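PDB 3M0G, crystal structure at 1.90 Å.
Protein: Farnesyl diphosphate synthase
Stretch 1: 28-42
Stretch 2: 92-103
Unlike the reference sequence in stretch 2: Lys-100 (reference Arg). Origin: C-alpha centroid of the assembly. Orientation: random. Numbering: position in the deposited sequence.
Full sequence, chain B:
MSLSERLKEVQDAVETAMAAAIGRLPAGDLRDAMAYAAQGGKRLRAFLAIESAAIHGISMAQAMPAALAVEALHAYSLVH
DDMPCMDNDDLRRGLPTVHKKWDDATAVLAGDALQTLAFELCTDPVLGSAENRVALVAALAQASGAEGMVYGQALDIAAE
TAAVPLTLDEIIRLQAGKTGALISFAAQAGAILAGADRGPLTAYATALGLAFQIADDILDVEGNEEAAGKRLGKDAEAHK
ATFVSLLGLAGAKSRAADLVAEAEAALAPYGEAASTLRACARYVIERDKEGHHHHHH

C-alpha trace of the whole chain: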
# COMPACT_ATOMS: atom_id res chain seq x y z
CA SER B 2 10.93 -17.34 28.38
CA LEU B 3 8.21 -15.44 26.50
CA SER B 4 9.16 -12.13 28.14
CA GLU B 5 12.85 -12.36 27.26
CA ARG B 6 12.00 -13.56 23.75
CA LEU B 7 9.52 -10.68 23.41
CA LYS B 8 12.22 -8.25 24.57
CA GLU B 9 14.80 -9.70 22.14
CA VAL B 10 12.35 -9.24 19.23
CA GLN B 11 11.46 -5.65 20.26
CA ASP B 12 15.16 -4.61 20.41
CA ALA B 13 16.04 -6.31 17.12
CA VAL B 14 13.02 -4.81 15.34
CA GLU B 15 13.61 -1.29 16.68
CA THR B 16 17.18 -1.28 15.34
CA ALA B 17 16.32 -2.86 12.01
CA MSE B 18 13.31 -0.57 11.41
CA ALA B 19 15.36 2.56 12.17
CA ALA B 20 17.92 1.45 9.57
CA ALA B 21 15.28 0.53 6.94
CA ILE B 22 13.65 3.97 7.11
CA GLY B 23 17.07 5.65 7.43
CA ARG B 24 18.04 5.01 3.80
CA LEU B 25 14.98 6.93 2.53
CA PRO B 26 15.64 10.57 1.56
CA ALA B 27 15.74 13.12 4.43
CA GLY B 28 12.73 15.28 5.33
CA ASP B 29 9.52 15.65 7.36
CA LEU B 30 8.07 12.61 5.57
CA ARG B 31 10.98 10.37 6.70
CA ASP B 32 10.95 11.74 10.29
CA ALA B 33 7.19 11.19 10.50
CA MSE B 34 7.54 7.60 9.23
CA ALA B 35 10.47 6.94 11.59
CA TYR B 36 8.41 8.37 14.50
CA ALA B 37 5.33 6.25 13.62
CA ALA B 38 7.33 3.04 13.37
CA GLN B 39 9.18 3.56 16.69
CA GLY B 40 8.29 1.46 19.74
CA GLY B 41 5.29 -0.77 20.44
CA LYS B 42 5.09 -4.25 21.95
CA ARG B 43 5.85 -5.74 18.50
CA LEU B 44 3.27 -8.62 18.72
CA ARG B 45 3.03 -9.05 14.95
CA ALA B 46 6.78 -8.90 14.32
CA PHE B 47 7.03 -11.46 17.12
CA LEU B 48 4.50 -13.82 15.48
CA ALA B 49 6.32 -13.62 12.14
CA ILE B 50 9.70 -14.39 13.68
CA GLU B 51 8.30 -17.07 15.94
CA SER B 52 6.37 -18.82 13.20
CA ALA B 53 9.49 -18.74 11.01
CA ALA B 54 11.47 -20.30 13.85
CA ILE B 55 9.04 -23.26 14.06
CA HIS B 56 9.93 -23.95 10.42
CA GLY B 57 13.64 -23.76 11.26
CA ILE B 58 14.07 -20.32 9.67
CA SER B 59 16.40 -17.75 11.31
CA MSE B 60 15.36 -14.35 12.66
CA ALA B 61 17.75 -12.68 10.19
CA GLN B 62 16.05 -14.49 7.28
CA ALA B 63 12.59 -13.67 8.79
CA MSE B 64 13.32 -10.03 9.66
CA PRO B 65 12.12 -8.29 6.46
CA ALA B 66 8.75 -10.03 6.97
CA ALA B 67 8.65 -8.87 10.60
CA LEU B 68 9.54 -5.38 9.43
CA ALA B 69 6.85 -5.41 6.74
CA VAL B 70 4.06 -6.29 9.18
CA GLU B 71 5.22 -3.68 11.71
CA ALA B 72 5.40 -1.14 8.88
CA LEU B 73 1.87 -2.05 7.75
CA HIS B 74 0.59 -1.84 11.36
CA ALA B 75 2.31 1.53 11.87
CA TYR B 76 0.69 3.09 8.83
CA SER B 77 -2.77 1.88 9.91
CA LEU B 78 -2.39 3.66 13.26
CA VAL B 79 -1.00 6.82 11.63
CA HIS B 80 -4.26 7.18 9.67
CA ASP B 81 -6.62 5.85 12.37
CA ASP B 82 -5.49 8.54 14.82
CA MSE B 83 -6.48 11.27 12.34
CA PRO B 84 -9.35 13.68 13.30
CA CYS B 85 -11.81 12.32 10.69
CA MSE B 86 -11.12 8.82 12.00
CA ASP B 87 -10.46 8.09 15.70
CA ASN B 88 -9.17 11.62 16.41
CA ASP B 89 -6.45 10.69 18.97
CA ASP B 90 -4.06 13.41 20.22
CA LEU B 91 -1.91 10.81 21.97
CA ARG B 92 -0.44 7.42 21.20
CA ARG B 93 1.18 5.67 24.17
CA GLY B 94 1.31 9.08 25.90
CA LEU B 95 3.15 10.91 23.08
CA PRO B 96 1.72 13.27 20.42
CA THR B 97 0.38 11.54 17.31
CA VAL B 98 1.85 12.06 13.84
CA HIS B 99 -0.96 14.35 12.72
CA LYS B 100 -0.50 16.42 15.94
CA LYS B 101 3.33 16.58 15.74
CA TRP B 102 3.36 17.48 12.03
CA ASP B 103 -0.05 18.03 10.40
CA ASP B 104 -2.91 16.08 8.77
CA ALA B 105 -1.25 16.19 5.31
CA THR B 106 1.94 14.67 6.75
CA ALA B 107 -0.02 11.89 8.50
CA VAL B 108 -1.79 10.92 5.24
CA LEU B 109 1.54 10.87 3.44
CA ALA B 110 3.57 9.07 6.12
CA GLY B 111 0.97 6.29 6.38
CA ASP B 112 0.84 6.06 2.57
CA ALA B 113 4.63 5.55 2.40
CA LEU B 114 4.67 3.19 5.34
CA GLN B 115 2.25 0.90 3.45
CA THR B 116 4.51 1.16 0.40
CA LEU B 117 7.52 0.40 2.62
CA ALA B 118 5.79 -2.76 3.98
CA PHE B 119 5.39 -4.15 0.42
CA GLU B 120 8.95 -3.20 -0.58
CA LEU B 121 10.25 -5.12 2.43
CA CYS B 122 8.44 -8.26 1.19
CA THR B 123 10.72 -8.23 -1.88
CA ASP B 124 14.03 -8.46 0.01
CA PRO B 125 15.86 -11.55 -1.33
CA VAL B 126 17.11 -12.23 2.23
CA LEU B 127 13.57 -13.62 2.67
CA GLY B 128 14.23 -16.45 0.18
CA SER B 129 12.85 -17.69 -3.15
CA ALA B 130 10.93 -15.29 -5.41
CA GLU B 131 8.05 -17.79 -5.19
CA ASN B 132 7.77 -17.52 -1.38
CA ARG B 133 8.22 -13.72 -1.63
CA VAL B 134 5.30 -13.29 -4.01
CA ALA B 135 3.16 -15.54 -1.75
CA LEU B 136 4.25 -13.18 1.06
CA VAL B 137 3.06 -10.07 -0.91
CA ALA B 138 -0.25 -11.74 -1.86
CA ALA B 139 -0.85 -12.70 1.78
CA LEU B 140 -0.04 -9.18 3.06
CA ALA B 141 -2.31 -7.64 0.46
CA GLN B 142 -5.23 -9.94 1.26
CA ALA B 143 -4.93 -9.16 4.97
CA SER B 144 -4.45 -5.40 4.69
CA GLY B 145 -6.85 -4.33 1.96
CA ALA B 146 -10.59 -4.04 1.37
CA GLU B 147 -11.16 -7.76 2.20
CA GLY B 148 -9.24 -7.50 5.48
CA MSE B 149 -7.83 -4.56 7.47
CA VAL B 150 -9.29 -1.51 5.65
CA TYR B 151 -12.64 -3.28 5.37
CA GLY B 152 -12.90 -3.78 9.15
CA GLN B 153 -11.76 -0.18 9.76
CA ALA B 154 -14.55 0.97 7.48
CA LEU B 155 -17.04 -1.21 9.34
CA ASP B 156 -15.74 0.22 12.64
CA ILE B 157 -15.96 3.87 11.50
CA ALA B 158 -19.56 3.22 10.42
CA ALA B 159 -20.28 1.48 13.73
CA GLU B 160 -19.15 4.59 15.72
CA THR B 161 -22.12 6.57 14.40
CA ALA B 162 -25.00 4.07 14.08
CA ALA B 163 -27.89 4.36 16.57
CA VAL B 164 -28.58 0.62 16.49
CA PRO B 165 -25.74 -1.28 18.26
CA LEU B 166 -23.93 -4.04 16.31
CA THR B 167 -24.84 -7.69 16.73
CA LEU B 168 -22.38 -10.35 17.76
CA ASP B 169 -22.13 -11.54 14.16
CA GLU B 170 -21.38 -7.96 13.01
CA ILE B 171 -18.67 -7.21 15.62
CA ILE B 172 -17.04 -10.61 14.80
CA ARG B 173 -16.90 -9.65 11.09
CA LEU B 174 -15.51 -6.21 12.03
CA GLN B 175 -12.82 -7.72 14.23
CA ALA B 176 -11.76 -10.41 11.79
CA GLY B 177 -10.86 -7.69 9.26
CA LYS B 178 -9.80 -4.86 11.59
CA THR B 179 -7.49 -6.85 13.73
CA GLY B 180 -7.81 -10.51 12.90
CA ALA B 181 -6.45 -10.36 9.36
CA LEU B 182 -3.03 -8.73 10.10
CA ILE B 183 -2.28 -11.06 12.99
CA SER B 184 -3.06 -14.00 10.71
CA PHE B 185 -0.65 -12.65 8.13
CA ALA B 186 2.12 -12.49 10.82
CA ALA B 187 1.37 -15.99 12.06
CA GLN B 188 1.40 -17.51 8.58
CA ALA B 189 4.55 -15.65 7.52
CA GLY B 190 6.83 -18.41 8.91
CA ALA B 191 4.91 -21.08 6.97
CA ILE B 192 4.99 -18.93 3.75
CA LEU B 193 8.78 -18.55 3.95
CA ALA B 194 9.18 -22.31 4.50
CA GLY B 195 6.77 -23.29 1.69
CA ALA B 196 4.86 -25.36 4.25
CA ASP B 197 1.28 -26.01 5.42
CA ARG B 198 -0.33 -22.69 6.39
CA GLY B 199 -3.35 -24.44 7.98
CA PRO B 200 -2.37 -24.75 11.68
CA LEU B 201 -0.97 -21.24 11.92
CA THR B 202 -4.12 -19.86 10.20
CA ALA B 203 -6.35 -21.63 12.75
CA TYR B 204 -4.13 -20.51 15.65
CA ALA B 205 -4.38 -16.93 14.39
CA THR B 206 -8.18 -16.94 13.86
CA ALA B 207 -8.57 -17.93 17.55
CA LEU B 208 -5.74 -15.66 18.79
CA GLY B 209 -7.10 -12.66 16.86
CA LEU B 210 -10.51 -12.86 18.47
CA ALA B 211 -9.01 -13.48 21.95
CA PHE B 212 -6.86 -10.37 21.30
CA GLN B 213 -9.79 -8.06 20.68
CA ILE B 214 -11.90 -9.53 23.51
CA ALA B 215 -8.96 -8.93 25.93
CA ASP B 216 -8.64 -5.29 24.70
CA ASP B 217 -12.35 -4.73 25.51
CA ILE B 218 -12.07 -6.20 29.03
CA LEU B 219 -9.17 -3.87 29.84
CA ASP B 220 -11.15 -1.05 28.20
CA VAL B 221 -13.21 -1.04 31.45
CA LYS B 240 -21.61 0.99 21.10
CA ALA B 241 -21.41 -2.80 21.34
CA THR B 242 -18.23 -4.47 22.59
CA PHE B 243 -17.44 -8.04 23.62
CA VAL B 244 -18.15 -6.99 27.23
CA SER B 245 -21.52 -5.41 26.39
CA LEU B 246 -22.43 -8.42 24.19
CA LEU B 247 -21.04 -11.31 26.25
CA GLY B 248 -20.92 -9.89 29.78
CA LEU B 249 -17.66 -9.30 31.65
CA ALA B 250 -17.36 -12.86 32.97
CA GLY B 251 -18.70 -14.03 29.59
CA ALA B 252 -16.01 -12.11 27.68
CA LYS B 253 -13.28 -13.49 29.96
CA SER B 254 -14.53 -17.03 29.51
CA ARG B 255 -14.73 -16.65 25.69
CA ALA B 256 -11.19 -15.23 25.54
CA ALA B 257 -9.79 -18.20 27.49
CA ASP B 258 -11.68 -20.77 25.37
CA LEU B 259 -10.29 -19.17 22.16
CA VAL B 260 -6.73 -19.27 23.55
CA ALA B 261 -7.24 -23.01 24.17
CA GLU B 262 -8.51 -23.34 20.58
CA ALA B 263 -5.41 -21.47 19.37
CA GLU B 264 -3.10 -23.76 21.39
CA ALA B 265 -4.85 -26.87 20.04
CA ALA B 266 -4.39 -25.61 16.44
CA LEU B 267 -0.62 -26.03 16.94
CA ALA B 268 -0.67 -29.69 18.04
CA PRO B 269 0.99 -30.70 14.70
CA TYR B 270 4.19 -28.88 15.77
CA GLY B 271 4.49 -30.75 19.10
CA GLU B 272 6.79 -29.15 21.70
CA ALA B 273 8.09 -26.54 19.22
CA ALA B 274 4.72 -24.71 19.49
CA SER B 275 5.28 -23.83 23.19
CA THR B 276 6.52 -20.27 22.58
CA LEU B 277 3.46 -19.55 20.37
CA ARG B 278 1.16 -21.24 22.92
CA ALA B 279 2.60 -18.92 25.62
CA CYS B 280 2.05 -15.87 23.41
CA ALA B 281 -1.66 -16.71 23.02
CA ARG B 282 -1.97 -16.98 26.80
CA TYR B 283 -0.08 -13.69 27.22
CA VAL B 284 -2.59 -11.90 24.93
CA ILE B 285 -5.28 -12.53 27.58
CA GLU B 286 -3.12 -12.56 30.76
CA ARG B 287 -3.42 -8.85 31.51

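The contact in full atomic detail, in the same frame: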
# COMPACT_ATOMS: atom_id res chain seq x y z
N GLY B 28 13.88 14.38 5.36
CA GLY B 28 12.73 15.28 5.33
C GLY B 28 11.67 14.98 6.37
O GLY B 28 11.78 13.99 7.11
N ASP B 29 10.64 15.82 6.43
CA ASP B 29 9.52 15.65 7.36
C ASP B 29 8.82 14.30 7.17
O ASP B 29 8.40 13.66 8.14
CB ASP B 29 8.51 16.79 7.18
CG ASP B 29 8.95 18.10 7.85
OD1 ASP B 29 8.97 19.15 7.18
OD2 ASP B 29 9.28 18.07 9.05
N LEU B 30 8.70 13.89 5.91
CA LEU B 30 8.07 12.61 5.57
C LEU B 30 8.84 11.43 6.18
O LEU B 30 8.22 10.54 6.76
CB LEU B 30 7.90 12.44 4.06
CG LEU B 30 7.46 11.06 3.53
CD1 LEU B 30 5.96 10.76 3.74
CD2 LEU B 30 7.83 10.88 2.06
N ARG B 31 10.17 11.44 6.07
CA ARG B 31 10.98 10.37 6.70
C ARG B 31 10.95 10.38 8.23
O ARG B 31 10.83 9.32 8.86
CB ARG B 31 12.42 10.38 6.21
CG ARG B 31 13.23 9.19 6.75
CD ARG B 31 14.66 9.24 6.26
NE ARG B 31 15.43 10.21 7.03
CZ ARG B 31 16.66 10.61 6.71
NH1 ARG B 31 17.26 10.13 5.63
NH2 ARG B 31 17.27 11.50 7.48
N ASP B 32 11.06 11.57 8.83
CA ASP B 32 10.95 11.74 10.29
C ASP B 32 9.61 11.25 10.83
O ASP B 32 9.55 10.58 11.87
CB ASP B 32 11.13 13.21 10.68
CG ASP B 32 12.41 13.80 10.14
OD1 ASP B 32 13.40 13.06 10.00
OD2 ASP B 32 12.42 15.02 9.86
N ALA B 33 8.53 11.61 10.14
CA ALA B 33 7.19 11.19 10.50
C ALA B 33 7.06 9.67 10.45
O ALA B 33 6.51 9.06 11.38
CB ALA B 33 6.15 11.86 9.58
N MSE B 34 7.57 9.06 9.39
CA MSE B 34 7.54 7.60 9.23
C MSE B 34 8.35 6.95 10.35
O MSE B 34 7.88 6.03 11.02
CB MSE B 34 8.13 7.17 7.88
CG MSE B 34 7.39 7.73 6.67
SE MSE B 34 8.29 7.34 4.98
CE MSE B 34 8.07 5.39 5.00
N ALA B 35 9.57 7.45 10.55
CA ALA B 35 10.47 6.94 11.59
C ALA B 35 9.79 7.00 12.96
O ALA B 35 9.83 6.03 13.74
CB ALA B 35 11.78 7.73 11.59
N TYR B 36 9.13 8.13 13.23
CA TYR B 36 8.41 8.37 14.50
C TYR B 36 7.26 7.37 14.67
O TYR B 36 7.08 6.80 15.74
CB TYR B 36 7.90 9.81 14.52
CG TYR B 36 7.18 10.26 15.77
CD1 TYR B 36 7.89 10.77 16.86
CD2 TYR B 36 5.78 10.22 15.85
CE1 TYR B 36 7.24 11.19 18.00
CE2 TYR B 36 5.11 10.63 16.99
CZ TYR B 36 5.85 11.12 18.06
OH TYR B 36 5.20 11.54 19.19
N ALA B 37 6.52 7.13 13.59
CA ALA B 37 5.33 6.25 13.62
C ALA B 37 5.71 4.80 13.82
O ALA B 37 4.98 4.04 14.46
CB ALA B 37 4.53 6.40 12.36
N ALA B 38 6.86 4.42 13.29
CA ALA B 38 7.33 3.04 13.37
C ALA B 38 8.18 2.73 14.60
O ALA B 38 8.61 1.60 14.77
CB ALA B 38 8.09 2.69 12.08
N GLN B 39 8.40 3.72 15.46
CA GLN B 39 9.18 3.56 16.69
C GLN B 39 8.33 2.93 17.79
O GLN B 39 7.15 3.27 17.93
CB GLN B 39 9.71 4.92 17.18
CG GLN B 39 11.00 5.40 16.54
CD GLN B 39 11.26 6.91 16.70
OE1 GLN B 39 10.76 7.56 17.63
NE2 GLN B 39 12.07 7.47 15.81
N GLY B 40 8.93 2.02 18.55
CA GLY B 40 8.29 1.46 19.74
C GLY B 40 7.15 0.49 19.48
O GLY B 40 6.99 0.01 18.36
N GLY B 41 6.36 0.22 20.51
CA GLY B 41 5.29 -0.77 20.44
C GLY B 41 5.75 -2.11 20.96
O GLY B 41 6.96 -2.39 21.00
N LYS B 42 4.80 -2.95 21.36
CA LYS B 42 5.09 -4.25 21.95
C LYS B 42 5.58 -5.26 20.91
O LYS B 42 6.19 -6.28 21.26
CB LYS B 42 3.88 -4.78 22.74
CG LYS B 42 2.81 -5.42 21.87
CD LYS B 42 1.45 -5.53 22.55
CE LYS B 42 0.53 -6.35 21.64
NZ LYS B 42 -0.83 -5.78 21.50
N ARG B 92 -0.65 8.84 21.38
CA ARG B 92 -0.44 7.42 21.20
C ARG B 92 0.65 6.99 22.15
O ARG B 92 1.78 7.49 22.08
CB ARG B 92 -0.09 7.07 19.75
CG ARG B 92 0.17 5.56 19.52
CD ARG B 92 -0.19 5.10 18.11
NE ARG B 92 -1.63 5.21 17.83
CZ ARG B 92 -2.54 4.27 18.13
NH1 ARG B 92 -3.81 4.46 17.83
NH2 ARG B 92 -2.17 3.17 18.74
N ARG B 93 0.31 6.07 23.05
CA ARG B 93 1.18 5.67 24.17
C ARG B 93 1.78 6.89 24.89
O ARG B 93 2.98 6.94 25.17
CB ARG B 93 2.24 4.62 23.76
CG ARG B 93 3.09 4.94 22.53
CD ARG B 93 3.76 3.70 21.98
NE ARG B 93 2.97 3.03 20.95
CZ ARG B 93 3.32 2.91 19.67
NH1 ARG B 93 4.47 3.40 19.23
NH2 ARG B 93 2.52 2.29 18.81
N GLY B 94 0.93 7.89 25.14
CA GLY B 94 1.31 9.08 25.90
C GLY B 94 2.16 10.12 25.19
O GLY B 94 2.60 11.09 25.82
N LEU B 95 2.39 9.94 23.89
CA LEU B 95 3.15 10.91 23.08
C LEU B 95 2.27 11.44 21.95
O LEU B 95 1.38 10.74 21.49
CB LEU B 95 4.40 10.26 22.50
CG LEU B 95 5.42 9.73 23.50
CD1 LEU B 95 5.75 8.30 23.17
CD2 LEU B 95 6.67 10.61 23.53
N PRO B 96 2.53 12.68 21.49
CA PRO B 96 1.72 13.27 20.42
C PRO B 96 1.66 12.37 19.19
O PRO B 96 2.64 11.66 18.88
CB PRO B 96 2.46 14.55 20.07
CG PRO B 96 3.25 14.88 21.32
CD PRO B 96 3.66 13.56 21.86
N THR B 97 0.53 12.38 18.49
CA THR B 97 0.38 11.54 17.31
C THR B 97 1.07 12.21 16.13
O THR B 97 1.55 13.34 16.24
CB THR B 97 -1.10 11.25 16.98
OG1 THR B 97 -1.85 12.46 17.01
CG2 THR B 97 -1.68 10.25 17.97
N VAL B 98 1.15 11.50 15.01
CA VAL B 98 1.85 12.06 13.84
C VAL B 98 1.15 13.31 13.34
O VAL B 98 1.80 14.32 13.07
CB VAL B 98 2.00 11.05 12.71
CG1 VAL B 98 2.43 11.75 11.42
CG2 VAL B 98 3.02 9.99 13.11
N HIS B 99 -0.18 13.24 13.24
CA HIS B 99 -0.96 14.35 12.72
C HIS B 99 -0.90 15.57 13.67
O HIS B 99 -1.00 16.70 13.22
CB HIS B 99 -2.39 13.92 12.39
CG HIS B 99 -3.33 13.99 13.55
ND1 HIS B 99 -3.54 12.94 14.42
CD2 HIS B 99 -4.13 15.00 13.98
CE1 HIS B 99 -4.42 13.30 15.33
NE2 HIS B 99 -4.80 14.54 15.09
N LYS B 100 -0.71 15.33 14.97
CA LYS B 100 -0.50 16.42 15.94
C LYS B 100 0.92 17.00 15.90
O LYS B 100 1.09 18.20 16.03
CB LYS B 100 -0.85 15.98 17.37
CG LYS B 100 -2.31 15.60 17.56
CD LYS B 100 -3.24 16.79 17.36
CE LYS B 100 -3.37 17.60 18.65
NZ LYS B 100 -4.61 18.42 18.67
N LYS B 101 1.93 16.14 15.75
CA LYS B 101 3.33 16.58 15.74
C LYS B 101 3.74 17.23 14.41
O LYS B 101 4.59 18.13 14.38
CB LYS B 101 4.26 15.41 16.12
CG LYS B 101 5.75 15.76 16.23
CD LYS B 101 6.57 14.63 16.84
CE LYS B 101 8.07 14.91 16.76
NZ LYS B 101 8.51 15.98 17.71
N TRP B 102 3.16 16.78 13.30
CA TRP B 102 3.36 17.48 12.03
C TRP B 102 2.06 18.20 11.60
O TRP B 102 1.76 19.29 12.09
CB TRP B 102 3.92 16.52 10.97
CG TRP B 102 5.38 16.14 11.20
CD1 TRP B 102 6.48 16.75 10.67
CD2 TRP B 102 5.88 15.09 12.06
NE1 TRP B 102 7.63 16.13 11.12
CE2 TRP B 102 7.29 15.12 11.98
CE3 TRP B 102 5.27 14.13 12.88
CZ2 TRP B 102 8.10 14.21 12.68
CZ3 TRP B 102 6.08 13.23 13.59
CH2 TRP B 102 7.48 13.29 13.49
N ASP B 103 1.31 17.59 10.70
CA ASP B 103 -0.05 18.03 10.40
C ASP B 103 -0.82 16.88 9.75
O ASP B 103 -0.26 15.79 9.61
CB ASP B 103 -0.07 19.32 9.55
CG ASP B 103 0.79 19.23 8.29
OD1 ASP B 103 1.06 18.12 7.80
OD2 ASP B 103 1.15 20.31 7.75

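A small residue on a helix often matters less for what it fills than for what it lets approach, and the contact between residues 28-42 and 92-103 of this farnesyl diphosphate synthase is a compact example. At its centre lies Ala-33, close to Val-98 in the backbone register, their CA atoms 6.4 Å apart. With only a methyl group there, the helix of the first stretch comes close enough for the indole of Trp-102 to lie against its backbone: Ala-33 CA sits 3.8 Å from the centroid of the six-membered ring, nearly along the ring normal, a CH-pi contact. Val-98 fills the neighbouring space. Its CG1 lies 4.2 Å from Ala-33 CB; its CG2 reaches Ala-37 CB at 4.0 Å and Tyr-36 CD2 at 3.9 Å, and also lies 4.0 Å from Ala-33 O, so both methyls pack on Ala-33 and CG2 reaches further along the helix.

Tyr-36, one turn along from Asp-32, joins this apolar centre to the periphery. The edge of Trp-102 points toward the face of its ring, with the six-membered and phenol rings 5.4 Å apart between centroids and their planes at 73°. Over one face of the same phenol ring lies the aliphatic part of Lys-101, whose CD is 3.9 Å from the centroid of the Tyr-36 ring, a second CH-pi contact. The phenol ends in a short hydrogen bond, Tyr-36 OH to Pro-96 O at 2.6 Å, which anchors an aromatic side chain to the backbone of the other stretch.

Farther out the contacts become sparse. Trp-102 NE1 donates to Asp-29 OD2 at 3.3 Å, but the bent N-H...acceptor angle of 127° makes this bond weak. Toward the other end, Arg-93 extends from a type I' turn to the loop after the helix, bringing its NH1 within 3.0 Å of Gln-39 O, with Gly-41 N over one face of the guanidinium.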